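PDB 3EO8: BluB-like flavoprotein from Clostridium difficile 630, which binds flavin mononucleotide and, as a member of the nitroreductase family, probably works as an FMN-dependent oxidoreductase. Local coordinates for the interface of chains A and B. Residues are numbered along the deposited sequence; one frame, centred on the assembly and turned at random. Chains: chain A/B, BluB-like flavoprotein.

The interface of chains A and B. Residues chain A 33, 151-152, 155; chain B 4-5, 8-9.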
loop_
_atom_site.group_PDB
_atom_site.type_symbol
_atom_site.label_atom_id
_atom_site.label_comp_id
_atom_site.label_asym_id
_atom_site.label_seq_id
_atom_site.Cartn_x
_atom_site.Cartn_y
_atom_site.Cartn_z
ATOM N N ALA A 33 2.810 -15.770 -1.377
ATOM C CA ALA A 33 3.661 -14.733 -0.801
ATOM C C ALA A 33 2.862 -13.460 -0.530
ATOM O O ALA A 33 3.019 -12.846 0.519
ATOM C CB ALA A 33 4.815 -14.437 -1.724
ATOM N N LEU A 151 7.787 -8.991 -5.947
ATOM C CA LEU A 151 9.128 -9.454 -5.675
ATOM C C LEU A 151 9.246 -10.949 -5.956
ATOM O O LEU A 151 10.279 -11.435 -6.451
ATOM C CB LEU A 151 9.522 -9.110 -4.230
ATOM C CG LEU A 151 9.589 -7.612 -3.882
ATOM C CD1 LEU A 151 9.978 -7.463 -2.448
ATOM C CD2 LEU A 151 10.588 -6.824 -4.834
ATOM N N SER A 152 8.188 -11.687 -5.642
ATOM C CA SER A 152 8.175 -13.131 -5.840
ATOM C C SER A 152 8.201 -13.490 -7.311
ATOM O O SER A 152 8.896 -14.421 -7.717
ATOM C CB SER A 152 6.948 -13.732 -5.150
ATOM O OG SER A 152 7.001 -13.445 -3.763
ATOM N N GLU A 155 11.823 -13.193 -8.364
ATOM C CA GLU A 155 12.593 -14.351 -7.917
ATOM C C GLU A 155 12.391 -15.568 -8.799
ATOM O O GLU A 155 13.317 -16.345 -8.994
ATOM C CB GLU A 155 12.252 -14.744 -6.481
ATOM C CG GLU A 155 13.037 -15.940 -6.015
ATOM C CD GLU A 155 12.850 -16.294 -4.552
ATOM O OE1 GLU A 155 11.765 -16.038 -4.006
ATOM O OE2 GLU A 155 13.807 -16.853 -3.961
ATOM N N LEU B 4 14.405 -14.419 -0.521
ATOM C CA LEU B 4 13.159 -13.672 -0.487
ATOM C C LEU B 4 12.028 -14.393 0.250
ATOM O O LEU B 4 11.441 -13.831 1.176
ATOM C CB LEU B 4 12.699 -13.324 -1.907
ATOM C CG LEU B 4 11.346 -12.614 -2.026
ATOM C CD1 LEU B 4 11.356 -11.235 -1.421
ATOM C CD2 LEU B 4 10.954 -12.527 -3.500
ATOM N N GLN B 5 11.711 -15.620 -0.161
ATOM C CA GLN B 5 10.590 -16.327 0.461
ATOM C C GLN B 5 10.822 -16.523 1.955
ATOM O O GLN B 5 9.910 -16.380 2.737
ATOM C CB GLN B 5 10.314 -17.663 -0.217
ATOM C CG GLN B 5 9.872 -17.556 -1.664
ATOM C CD GLN B 5 8.736 -16.545 -1.883
ATOM O OE1 GLN B 5 7.647 -16.698 -1.333
ATOM N NE2 GLN B 5 8.994 -15.517 -2.682
ATOM N N ILE B 8 9.876 -13.234 3.597
ATOM C CA ILE B 8 8.430 -13.076 3.511
ATOM C C ILE B 8 7.647 -13.898 4.556
ATOM O O ILE B 8 6.709 -13.398 5.188
ATOM C CB ILE B 8 7.927 -13.449 2.104
ATOM C CG1 ILE B 8 8.333 -12.342 1.123
ATOM C CG2 ILE B 8 6.359 -13.610 2.080
ATOM C CD1 ILE B 8 7.912 -12.560 -0.320
ATOM N N PHE B 9 8.016 -15.158 4.708
ATOM C CA PHE B 9 7.296 -16.052 5.604
ATOM C C PHE B 9 7.789 -15.966 7.015
ATOM O O PHE B 9 7.063 -16.361 7.934
ATOM C CB PHE B 9 7.292 -17.473 5.055
ATOM C CG PHE B 9 6.488 -17.591 3.816
ATOM C CD1 PHE B 9 5.104 -17.483 3.879
ATOM C CD2 PHE B 9 7.095 -17.739 2.578
ATOM C CE1 PHE B 9 4.329 -17.569 2.727
ATOM C CE2 PHE B 9 6.332 -17.802 1.413
ATOM C CZ PHE B 9 4.933 -17.694 1.499
#
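The N-terminal helix 4-10 of chain B lies against the C-terminal end of helix 137-155 of chain A, with A:Ala33 of helix 24-35 alongside. This patch is part of a two-fold symmetric interface, so it recurs with the chains exchanged. FMN proteins of the nitroreductase family are typically dimers, and this pairing is probably the biological one.

The polar centre is the side-chain amide of B:Gln5. Its nitrogen NE2 donates to the hydroxyl OG of A:Ser152 at 3.1 Å. The same NE2 donates to the carboxylate oxygen OE1 of A:Glu155, also at 3.1 Å. Both acceptors lie close to the amide plane, and both bonds are fairly straight. Two bonds to one NH2 group should fix the rotation of the amide and favour nitrogen on this side. The N-H that meets A:Glu155 comes in nearly along the C-O axis of OE1, with carboxylate and amide planes turned 37° apart. The B:Gln5 chain bends at chi2 (-49°), which brings its amide back toward helix 137-155. A:Glu155 instead reaches out extended, its CG opposite the backbone N (chi1 180°). If A:Glu155 is ionised, its charge would probably strengthen the bond to the amide.

Apolar contacts flank this polar trio. B:Leu4 crosses A:Leu151 at about a right angle. Methyl CD2 of B:Leu4 rests on the backbone of helix 137-155, 3.7 Å from CA of A:Ser152. The same methyl touches CB of A:Leu151 at 3.8 Å and CB of A:Glu155 at 3.9 Å.

On the other flank, CB of A:Ala33 meets the amide oxygen OE1 of B:Gln5 at 3.6 Å. CD1 of B:Ile8 lies over both A:Ala33 CB and A:Ser152 OG, from the same side, while CG2 of B:Ile8 sits over the centre of the B:Phe9 ring. The ring's far atom CZ lies 4.0 Å from CA of A:Ala33.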